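Local coordinates for protein phenol hydroxylase component phN (Pseudomonas stutzeri, PDB 3U52) that probably hydroxylates phenol at a carboxylate-bridged di-iron centre, as the large hydroxylase subunit of a multicomponent bacterial monooxygenase, at residues Asp180-Ala185 and Asp263-Arg268; Ser332-Thr337 and Ile407-Asp412; Cys399-Ile404 and Asp434-Ile439. One frame throughout, in Å; residues are numbered along the deposited sequence.

Contact 1: residues Asp180-Ala185 and Asp263-Arg268; sequences DDARSA and DKWFWR
Asp-181 reaches from helix 173-184 to two bases of helix 254-283 and forms a salt bridge with each. NZ of Lys-264 donates to OD1 of Asp-181 at 2.8 Å, on the syn side. NH1 of Arg-268 donates to OD2 of Asp-181 at 2.7 Å, and this oxygen uses its anti lone pair. OD2 of Asp-181 lies at the edge of the guanidinium, near its plane, while the carboxylate and guanidinium planes are 65° apart. The Asp-181 carboxyl carbon is anti to the backbone N (chi1 -171°), and this carries both oxygens toward the bases. The extended chain of Lys-264 comes from the opposite direction. Arg-268 instead bends at chi2 and chi3 to bring NH1 to the acid. Tyr-447 OH also bonds OD2, and Lys-446 pairs with OD1. These partners hold the buried carboxylate in place and should favour its charged form.

Packing follows beside the charges. CH2 of Trp-265 lies 3.8 Å from CB of Ala-182 and 3.5 Å from its backbone N. CE of Lys-264 lies over one face of the same indole, toward its rim, 3.2 Å above its plane. The indole NE1 bonds Glu-189, which also pairs with Lys-264.

The helix axes run nearly antiparallel, at 154°, but stay 12.6 Å apart. Long side chains therefore bridge the gap, making a buried salt-bridge network between two helices of the mainly helical hydroxylase fold.

Contact 2: residues Ser332-Thr337 and Ile407-Asp412; sequences SHQLWT and IFTEKD
Gln-334 meets Phe-408 and Thr-409 with its amide, on the side of helix 331-342 that faces the loop. NE2 of Gln-334 donates to OG1 of Thr-409 at 2.8 Å. The bond is weak, bent to 125° at the hydrogen. OE1 of Gln-334 lies near the plane of the Phe-408 ring, at its edge, 3.8 Å from CD2 of Phe-408. The amide and ring planes are 68° apart. A water donates to OE1 of Gln-334 at 2.7 Å and accepts from N of Thr-409 at 3.3 Å, giving the amide a second link to the loop.

Beside the amide, CD1 of Ile-407 touches CG of Leu-335 at 3.8 Å, and the two side chains cross at about a right angle. CG1 of Ile-407 stands between its backbone N and carbonyl carbon (chi1 54°), and the extended chain beyond it brings CD1 to Leu-335. CG1 of Ile-407 also lies over the centre of the Phe-408 ring.

Around this shell, Arg-271 makes a cation-pi contact with Phe-408, and Tyr-373 packs on Gln-334. Phe-408 pairs through its backbone with Ser-418. The direct polar link is thus short but bent, and it is supplemented by a water bridge and by the apolar Leu-335 to Ile-407 contact.

Contact 3: residues Cys399-Ile404 and Asp434-Ile439; sequences CQVCQI and DGCCDI. With ZN (zinc ion), chain I.
The irregular loop 399-404 comes nearest the first turns of helix 434-442 where CA of Val-401 lies 5.9 Å from CA of Cys-436. A zinc ion joins the two segments. SG of Cys-399 binds it at 2.4 Å, SG of Cys-402 at 2.3 Å, and Cys-436 supplies a third sulfur from the helix. Cys-432, just ahead of that helix, completes the Cys4 site. The thiolates approach from different directions. SG of Cys-399 is anti to its own N (chi1 -177°), whereas that of Cys-402 stands between N and the carbonyl carbon (chi1 69°). These differing torsions let both sulfurs of one short CxxC loop reach the same metal.

Backbone amides turn toward the sulfurs. N of Val-401 donates to SG of Cys-399 at 3.5 Å, and N of Cys-402 makes a weaker bond to the same atom. N of Ile-404 gives a weak bond to SG of Cys-402.

Val-401 packs beside the metal. Its CG2 lies 3.4 Å from O of Cys-436, and its CG1 meets CG2 of Ile-439 at 3.9 Å. Val-401 also packs on Phe-431 of strand 427-431. CB of Cys-436 comes 3.6 Å from SG of Cys-399.

The CxxC turn, with its N-H to sulfur bonds, resembles the knuckles of rubredoxin-like metal sites. The N-H donors would probably offset part of the negative charge on the sulfurs of Cys-399 and Cys-402, consistent with a structural zinc.

Contact 1 forms first along the chain. It closes a largely helical span of 77 residues between helices 173-184 and 254-283. Contacts 2 and 3 follow it in series. They cross each other, since their segments alternate: 332-337, 399-404, 407-412, 434-439. Contact 2 closes a span of 69 residues, tying helix 331-342 to the segment just after the zinc loop, and contact 3 closes the shorter span that holds the two-stranded hairpin. Contacts 1 and 3 touch: Trp-267 packs on Cys-436, and NH2 of Arg-268 lies 3.2 Å from O of Val-401. Helix 254-283 thus packs against the zinc site. Contacts 1 and 2 do not touch, with nearest atoms about 7 Å apart.

Contact 1: residues Asp180-Ala185 and Asp263-Arg268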
loop_
_atom_site.group_PDB
_atom_site.type_symbol
_atom_site.label_atom_id
_atom_site.label_comp_id
_atom_site.label_asym_id
_atom_site.label_seq_id
_atom_site.Cartn_x
_atom_site.Cartn_y
_atom_site.Cartn_z
ATOM N N ASP A 180 34.885 -4.768 -4.559
ATOM C CA ASP A 180 35.786 -5.907 -4.895
ATOM C C ASP A 180 36.906 -5.959 -3.875
ATOM O O ASP A 180 37.258 -7.015 -3.452
ATOM C CB ASP A 180 36.373 -5.779 -6.290
ATOM C CG ASP A 180 35.412 -6.204 -7.386
ATOM O OD1 ASP A 180 34.240 -6.603 -7.078
ATOM O OD2 ASP A 180 35.817 -6.160 -8.596
ATOM N N ASP A 181 37.443 -4.808 -3.470
ATOM C CA ASP A 181 38.503 -4.711 -2.457
ATOM C C ASP A 181 38.014 -5.337 -1.158
ATOM O O ASP A 181 38.665 -6.241 -0.622
ATOM C CB ASP A 181 38.902 -3.224 -2.344
ATOM C CG ASP A 181 40.149 -2.957 -1.479
ATOM O OD1 ASP A 181 40.521 -3.768 -0.626
ATOM O OD2 ASP A 181 40.725 -1.856 -1.636
ATOM N N ALA A 182 36.811 -4.937 -0.688
ATOM C CA ALA A 182 36.249 -5.510 0.552
ATOM C C ALA A 182 35.980 -7.019 0.467
ATOM O O ALA A 182 36.297 -7.743 1.396
ATOM C CB ALA A 182 34.932 -4.751 0.968
ATOM N N ARG A 183 35.391 -7.478 -0.631
ATOM C CA ARG A 183 35.069 -8.918 -0.741
ATOM C C ARG A 183 36.308 -9.834 -1.025
ATOM O O ARG A 183 36.293 -11.026 -0.725
ATOM C CB ARG A 183 34.044 -9.122 -1.818
ATOM C CG ARG A 183 32.653 -8.566 -1.458
ATOM C CD ARG A 183 31.632 -9.318 -2.268
ATOM N NE ARG A 183 31.693 -8.934 -3.666
ATOM C CZ ARG A 183 31.405 -9.722 -4.703
ATOM N NH1 ARG A 183 31.482 -9.230 -5.940
ATOM N NH2 ARG A 183 31.084 -10.999 -4.529
ATOM N N SER A 184 37.380 -9.265 -1.568
ATOM C CA SER A 184 38.595 -10.025 -1.675
ATOM C C SER A 184 39.400 -10.090 -0.386
ATOM O O SER A 184 40.303 -10.934 -0.253
ATOM C CB SER A 184 39.407 -9.519 -2.832
ATOM O OG SER A 184 39.814 -8.194 -2.612
ATOM N N ALA A 185 39.109 -9.173 0.543
ATOM C CA ALA A 185 39.757 -9.087 1.838
ATOM C C ALA A 185 39.210 -10.252 2.702
ATOM O O ALA A 185 38.222 -10.897 2.322
ATOM C CB ALA A 185 39.430 -7.751 2.488
ATOM N N ASP A 263 41.875 3.698 8.773
ATOM C CA ASP A 263 42.540 4.660 7.881
ATOM C C ASP A 263 42.276 4.350 6.398
ATOM O O ASP A 263 41.938 5.266 5.629
ATOM C CB ASP A 263 44.043 4.632 8.123
ATOM C CG ASP A 263 44.462 5.212 9.484
ATOM O OD1 ASP A 263 45.623 4.922 9.890
ATOM O OD2 ASP A 263 43.692 5.931 10.173
ATOM N N LYS A 264 42.424 3.075 6.001
ATOM C CA LYS A 264 42.149 2.634 4.585
ATOM C C LYS A 264 40.669 2.861 4.145
ATOM O O LYS A 264 40.384 3.463 3.089
ATOM C CB LYS A 264 42.478 1.154 4.427
ATOM C CG LYS A 264 42.141 0.576 3.044
ATOM C CD LYS A 264 42.440 -0.923 2.987
ATOM C CE LYS A 264 41.724 -1.455 1.769
ATOM N NZ LYS A 264 42.059 -2.936 1.624
ATOM N N TRP A 265 39.727 2.439 4.982
ATOM C CA TRP A 265 38.345 2.425 4.557
ATOM C C TRP A 265 37.704 3.777 4.759
ATOM O O TRP A 265 36.786 4.116 4.054
ATOM C CB TRP A 265 37.574 1.290 5.288
ATOM C CG TRP A 265 38.017 -0.012 4.625
ATOM C CD1 TRP A 265 38.870 -0.934 5.133
ATOM C CD2 TRP A 265 37.702 -0.448 3.277
ATOM N NE1 TRP A 265 39.105 -1.933 4.200
ATOM C CE2 TRP A 265 38.362 -1.669 3.073
ATOM C CE3 TRP A 265 36.865 0.052 2.261
ATOM C CZ2 TRP A 265 38.249 -2.413 1.856
ATOM C CZ3 TRP A 265 36.758 -0.676 1.031
ATOM C CH2 TRP A 265 37.450 -1.888 0.860
ATOM N N PHE A 266 38.170 4.541 5.746
ATOM C CA PHE A 266 37.805 5.963 5.758
ATOM C C PHE A 266 38.123 6.560 4.409
ATOM O O PHE A 266 37.256 7.245 3.813
ATOM C CB PHE A 266 38.545 6.804 6.828
ATOM C CG PHE A 266 38.312 8.279 6.656
ATOM C CD1 PHE A 266 39.313 9.104 6.130
ATOM C CD2 PHE A 266 37.036 8.820 6.943
ATOM C CE1 PHE A 266 39.077 10.459 5.913
ATOM C CE2 PHE A 266 36.808 10.216 6.759
ATOM C CZ PHE A 266 37.822 11.007 6.204
ATOM N N TRP A 267 39.347 6.338 3.933
ATOM C CA TRP A 267 39.827 7.050 2.758
ATOM C C TRP A 267 39.161 6.530 1.467
ATOM O O TRP A 267 38.681 7.304 0.658
ATOM C CB TRP A 267 41.362 7.109 2.677
ATOM C CG TRP A 267 41.742 8.018 1.529
ATOM C CD1 TRP A 267 42.116 7.647 0.277
ATOM C CD2 TRP A 267 41.778 9.453 1.549
ATOM N NE1 TRP A 267 42.347 8.754 -0.485
ATOM C CE2 TRP A 267 42.136 9.878 0.266
ATOM C CE3 TRP A 267 41.506 10.416 2.529
ATOM C CZ2 TRP A 267 42.260 11.253 -0.083
ATOM C CZ3 TRP A 267 41.634 11.780 2.193
ATOM C CH2 TRP A 267 42.008 12.179 0.908
ATOM N N ARG A 268 39.049 5.208 1.322
ATOM C CA ARG A 268 38.255 4.638 0.225
ATOM C C ARG A 268 36.758 5.053 0.239
ATOM O O ARG A 268 36.174 5.316 -0.814
ATOM C CB ARG A 268 38.379 3.094 0.208
ATOM C CG ARG A 268 39.777 2.618 -0.275
ATOM C CD ARG A 268 39.660 1.330 -1.192
ATOM N NE ARG A 268 39.045 1.671 -2.475
ATOM C CZ ARG A 268 39.174 0.962 -3.587
ATOM N NH1 ARG A 268 39.875 -0.152 -3.580
ATOM N NH2 ARG A 268 38.576 1.350 -4.706
#

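Contact 2: residues Ser332-Thr337 and Ile407-Asp412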
loop_
_atom_site.group_PDB
_atom_site.type_symbol
_atom_site.label_atom_id
_atom_site.label_comp_id
_atom_site.label_asym_id
_atom_site.label_seq_id
_atom_site.Cartn_x
_atom_site.Cartn_y
_atom_site.Cartn_z
ATOM N N SER A 332 32.403 18.623 -4.889
ATOM C CA SER A 332 31.270 18.514 -5.821
ATOM C C SER A 332 31.504 19.278 -7.118
ATOM O O SER A 332 31.127 18.828 -8.198
ATOM C CB SER A 332 29.977 18.947 -5.130
ATOM O OG SER A 332 29.939 20.349 -4.954
ATOM N N HIS A 333 32.177 20.418 -7.017
ATOM C CA HIS A 333 32.468 21.267 -8.178
ATOM C C HIS A 333 33.550 20.638 -9.109
ATOM O O HIS A 333 33.403 20.642 -10.331
ATOM C CB HIS A 333 32.916 22.650 -7.676
ATOM C CG HIS A 333 32.062 23.190 -6.550
ATOM N ND1 HIS A 333 30.713 23.457 -6.704
ATOM C CD2 HIS A 333 32.360 23.447 -5.251
ATOM C CE1 HIS A 333 30.218 23.882 -5.551
ATOM N NE2 HIS A 333 31.195 23.895 -4.658
ATOM N N GLN A 334 34.624 20.098 -8.523
ATOM C CA GLN A 334 35.637 19.342 -9.287
ATOM C C GLN A 334 35.022 18.147 -10.040
ATOM O O GLN A 334 35.293 17.915 -11.240
ATOM C CB GLN A 334 36.757 18.862 -8.342
ATOM C CG GLN A 334 37.584 20.002 -7.756
ATOM C CD GLN A 334 38.515 19.566 -6.619
ATOM O OE1 GLN A 334 38.219 18.649 -5.848
ATOM N NE2 GLN A 334 39.656 20.263 -6.507
ATOM N N LEU A 335 34.157 17.401 -9.379
ATOM C CA LEU A 335 33.566 16.244 -10.008
ATOM C C LEU A 335 32.543 16.625 -11.089
ATOM O O LEU A 335 32.480 15.978 -12.131
ATOM C CB LEU A 335 32.922 15.347 -8.942
ATOM C CG LEU A 335 33.979 14.437 -8.337
ATOM C CD1 LEU A 335 33.577 14.243 -6.930
ATOM C CD2 LEU A 335 33.890 13.141 -9.124
ATOM N N TRP A 336 31.756 17.693 -10.867
ATOM C CA TRP A 336 30.684 17.973 -11.834
ATOM C C TRP A 336 31.330 18.385 -13.124
ATOM O O TRP A 336 30.963 17.971 -14.229
ATOM C CB TRP A 336 29.750 19.071 -11.344
ATOM C CG TRP A 336 28.610 19.406 -12.298
ATOM C CD1 TRP A 336 28.438 20.581 -13.018
ATOM C CD2 TRP A 336 27.513 18.562 -12.655
ATOM N NE1 TRP A 336 27.267 20.518 -13.748
ATOM C CE2 TRP A 336 26.669 19.307 -13.520
ATOM C CE3 TRP A 336 27.121 17.261 -12.276
ATOM C CZ2 TRP A 336 25.486 18.789 -14.029
ATOM C CZ3 TRP A 336 25.947 16.753 -12.790
ATOM C CH2 TRP A 336 25.144 17.517 -13.656
ATOM N N THR A 337 32.311 19.247 -12.982
ATOM C CA THR A 337 33.149 19.676 -14.129
ATOM C C THR A 337 33.894 18.497 -14.907
ATOM O O THR A 337 33.950 18.475 -16.171
ATOM C CB THR A 337 33.919 20.932 -13.568
ATOM O OG1 THR A 337 33.430 22.166 -14.109
ATOM C CG2 THR A 337 35.300 20.821 -13.383
ATOM N N ILE A 407 41.761 14.210 -10.467
ATOM C CA ILE A 407 41.183 15.551 -10.697
ATOM C C ILE A 407 41.263 16.420 -9.418
ATOM O O ILE A 407 40.854 17.573 -9.440
ATOM C CB ILE A 407 39.661 15.436 -11.026
ATOM C CG1 ILE A 407 38.949 14.650 -9.919
ATOM C CG2 ILE A 407 39.432 14.703 -12.298
ATOM C CD1 ILE A 407 37.419 14.694 -9.984
ATOM N N PHE A 408 41.719 15.828 -8.298
ATOM C CA PHE A 408 41.655 16.463 -6.994
ATOM C C PHE A 408 42.874 17.328 -6.750
ATOM O O PHE A 408 43.939 17.032 -7.246
ATOM C CB PHE A 408 41.570 15.381 -5.909
ATOM C CG PHE A 408 40.392 14.489 -6.068
ATOM C CD1 PHE A 408 40.535 13.179 -6.463
ATOM C CD2 PHE A 408 39.122 14.989 -5.847
ATOM C CE1 PHE A 408 39.391 12.338 -6.644
ATOM C CE2 PHE A 408 37.985 14.174 -6.001
ATOM C CZ PHE A 408 38.135 12.854 -6.410
ATOM N N THR A 409 42.725 18.354 -5.920
ATOM C CA THR A 409 43.802 19.341 -5.676
ATOM C C THR A 409 44.381 19.369 -4.260
ATOM O O THR A 409 43.794 18.844 -3.300
ATOM C CB THR A 409 43.327 20.737 -6.098
ATOM O OG1 THR A 409 42.089 21.055 -5.424
ATOM C CG2 THR A 409 43.082 20.782 -7.593
ATOM N N GLU A 410 45.561 19.967 -4.127
ATOM C CA GLU A 410 46.289 19.997 -2.880
ATOM C C GLU A 410 45.480 20.855 -1.890
ATOM O O GLU A 410 44.817 21.828 -2.265
ATOM C CB GLU A 410 47.701 20.619 -3.090
ATOM C CG GLU A 410 48.602 19.884 -4.045
ATOM C CD GLU A 410 49.275 18.683 -3.388
ATOM O OE1 GLU A 410 48.959 18.385 -2.229
ATOM O OE2 GLU A 410 50.159 18.055 -4.014
ATOM N N LYS A 411 45.522 20.416 -0.647
ATOM C CA LYS A 411 44.914 21.054 0.492
ATOM C C LYS A 411 45.336 22.510 0.543
ATOM O O LYS A 411 44.485 23.356 0.726
ATOM C CB LYS A 411 45.399 20.321 1.729
ATOM C CG LYS A 411 44.695 20.624 3.017
ATOM C CD LYS A 411 45.471 19.924 4.129
ATOM C CE LYS A 411 44.683 19.938 5.446
ATOM N NZ LYS A 411 44.199 21.302 5.876
ATOM N N ASP A 412 46.631 22.783 0.376
ATOM C CA ASP A 412 47.172 24.164 0.439
ATOM C C ASP A 412 47.059 24.977 -0.880
ATOM O O ASP A 412 47.297 26.207 -0.897
ATOM C CB ASP A 412 48.649 24.116 0.884
ATOM C CG ASP A 412 49.591 23.472 -0.191
ATOM O OD1 ASP A 412 50.853 23.609 -0.097
ATOM O OD2 ASP A 412 49.078 22.813 -1.123
HETATM O O HOH W 1 40.058 18.042 -4.029
#

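Contact 3: residues Cys399-Ile404 and Asp434-Ile439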
loop_
_atom_site.group_PDB
_atom_site.type_symbol
_atom_site.label_atom_id
_atom_site.label_comp_id
_atom_site.label_asym_id
_atom_site.label_seq_id
_atom_site.Cartn_x
_atom_site.Cartn_y
_atom_site.Cartn_z
ATOM N N CYS A 399 43.507 7.092 -10.817
ATOM C CA CYS A 399 44.234 6.645 -9.630
ATOM C C CYS A 399 44.317 5.124 -9.594
ATOM O O CYS A 399 43.313 4.454 -9.770
ATOM C CB CYS A 399 43.509 7.101 -8.363
ATOM S SG CYS A 399 44.313 6.699 -6.797
ATOM N N GLN A 400 45.507 4.589 -9.268
ATOM C CA GLN A 400 45.713 3.149 -9.206
ATOM C C GLN A 400 44.808 2.473 -8.110
ATOM O O GLN A 400 44.527 1.263 -8.173
ATOM C CB GLN A 400 47.199 2.847 -8.904
ATOM C CG GLN A 400 47.588 1.302 -9.008
ATOM C CD GLN A 400 47.390 0.764 -10.414
ATOM O OE1 GLN A 400 46.944 -0.394 -10.642
ATOM N NE2 GLN A 400 47.769 1.550 -11.355
ATOM N N VAL A 401 44.348 3.248 -7.134
ATOM C CA VAL A 401 43.632 2.649 -5.967
ATOM C C VAL A 401 42.126 2.929 -6.098
ATOM O O VAL A 401 41.340 1.995 -6.241
ATOM C CB VAL A 401 44.208 3.105 -4.592
ATOM C CG1 VAL A 401 43.303 2.677 -3.423
ATOM C CG2 VAL A 401 45.675 2.578 -4.382
ATOM N N CYS A 402 41.726 4.193 -6.132
ATOM C CA CYS A 402 40.282 4.510 -6.036
ATOM C C CYS A 402 39.684 4.532 -7.410
ATOM O O CYS A 402 38.451 4.429 -7.540
ATOM C CB CYS A 402 40.032 5.839 -5.254
ATOM S SG CYS A 402 40.568 7.347 -6.109
ATOM N N GLN A 403 40.568 4.559 -8.434
ATOM C CA GLN A 403 40.235 4.662 -9.871
ATOM C C GLN A 403 39.460 5.860 -10.358
ATOM O O GLN A 403 39.032 5.852 -11.485
ATOM C CB GLN A 403 39.608 3.372 -10.433
ATOM C CG GLN A 403 40.412 2.132 -9.898
ATOM C CD GLN A 403 39.903 0.830 -10.413
ATOM O OE1 GLN A 403 39.104 0.800 -11.353
ATOM N NE2 GLN A 403 40.350 -0.265 -9.809
ATOM N N ILE A 404 39.346 6.903 -9.566
ATOM C CA ILE A 404 38.755 8.153 -10.038
ATOM C C ILE A 404 39.876 8.824 -10.906
ATOM O O ILE A 404 41.053 8.686 -10.584
ATOM C CB ILE A 404 38.361 9.047 -8.831
ATOM C CG1 ILE A 404 37.350 8.310 -7.945
ATOM C CG2 ILE A 404 37.718 10.417 -9.311
ATOM C CD1 ILE A 404 36.873 9.062 -6.688
ATOM N N ASP A 434 47.844 11.455 -1.252
ATOM C CA ASP A 434 48.623 10.721 -0.266
ATOM C C ASP A 434 47.786 9.593 0.292
ATOM O O ASP A 434 48.322 8.561 0.630
ATOM C CB ASP A 434 49.062 11.626 0.882
ATOM C CG ASP A 434 50.140 12.647 0.463
ATOM O OD1 ASP A 434 51.133 12.275 -0.199
ATOM O OD2 ASP A 434 49.983 13.822 0.831
ATOM N N GLY A 435 46.483 9.776 0.427
ATOM C CA GLY A 435 45.683 8.752 1.099
ATOM C C GLY A 435 45.678 7.455 0.305
ATOM O O GLY A 435 45.837 6.382 0.872
ATOM N N CYS A 436 45.530 7.574 -1.016
ATOM C CA CYS A 436 45.542 6.424 -1.926
ATOM C C CYS A 436 46.960 5.871 -2.078
ATOM O O CYS A 436 47.166 4.682 -2.103
ATOM C CB CYS A 436 44.961 6.829 -3.261
ATOM S SG CYS A 436 43.090 6.879 -3.283
ATOM N N CYS A 437 47.943 6.752 -2.122
ATOM C CA CYS A 437 49.340 6.317 -2.123
ATOM C C CYS A 437 49.650 5.408 -0.938
ATOM O O CYS A 437 50.241 4.345 -1.119
ATOM C CB CYS A 437 50.294 7.538 -2.202
ATOM S SG CYS A 437 52.022 7.008 -2.539
ATOM N N ASP A 438 49.251 5.785 0.287
ATOM C CA ASP A 438 49.546 4.986 1.469
ATOM C C ASP A 438 48.858 3.634 1.488
ATOM O O ASP A 438 49.403 2.660 1.999
ATOM C CB ASP A 438 49.157 5.718 2.740
ATOM C CG ASP A 438 50.136 6.821 3.100
ATOM O OD1 ASP A 438 51.148 7.021 2.356
ATOM O OD2 ASP A 438 49.854 7.499 4.114
ATOM N N ILE A 439 47.645 3.574 0.954
ATOM C CA ILE A 439 46.926 2.312 0.837
ATOM C C ILE A 439 47.731 1.391 -0.136
ATOM O O ILE A 439 47.953 0.189 0.131
ATOM C CB ILE A 439 45.472 2.560 0.275
ATOM C CG1 ILE A 439 44.617 3.279 1.303
ATOM C CG2 ILE A 439 44.820 1.228 -0.177
ATOM C CD1 ILE A 439 43.345 3.834 0.774
HETATM ZN ZN ZN I . 42.682 7.654 -5.356
#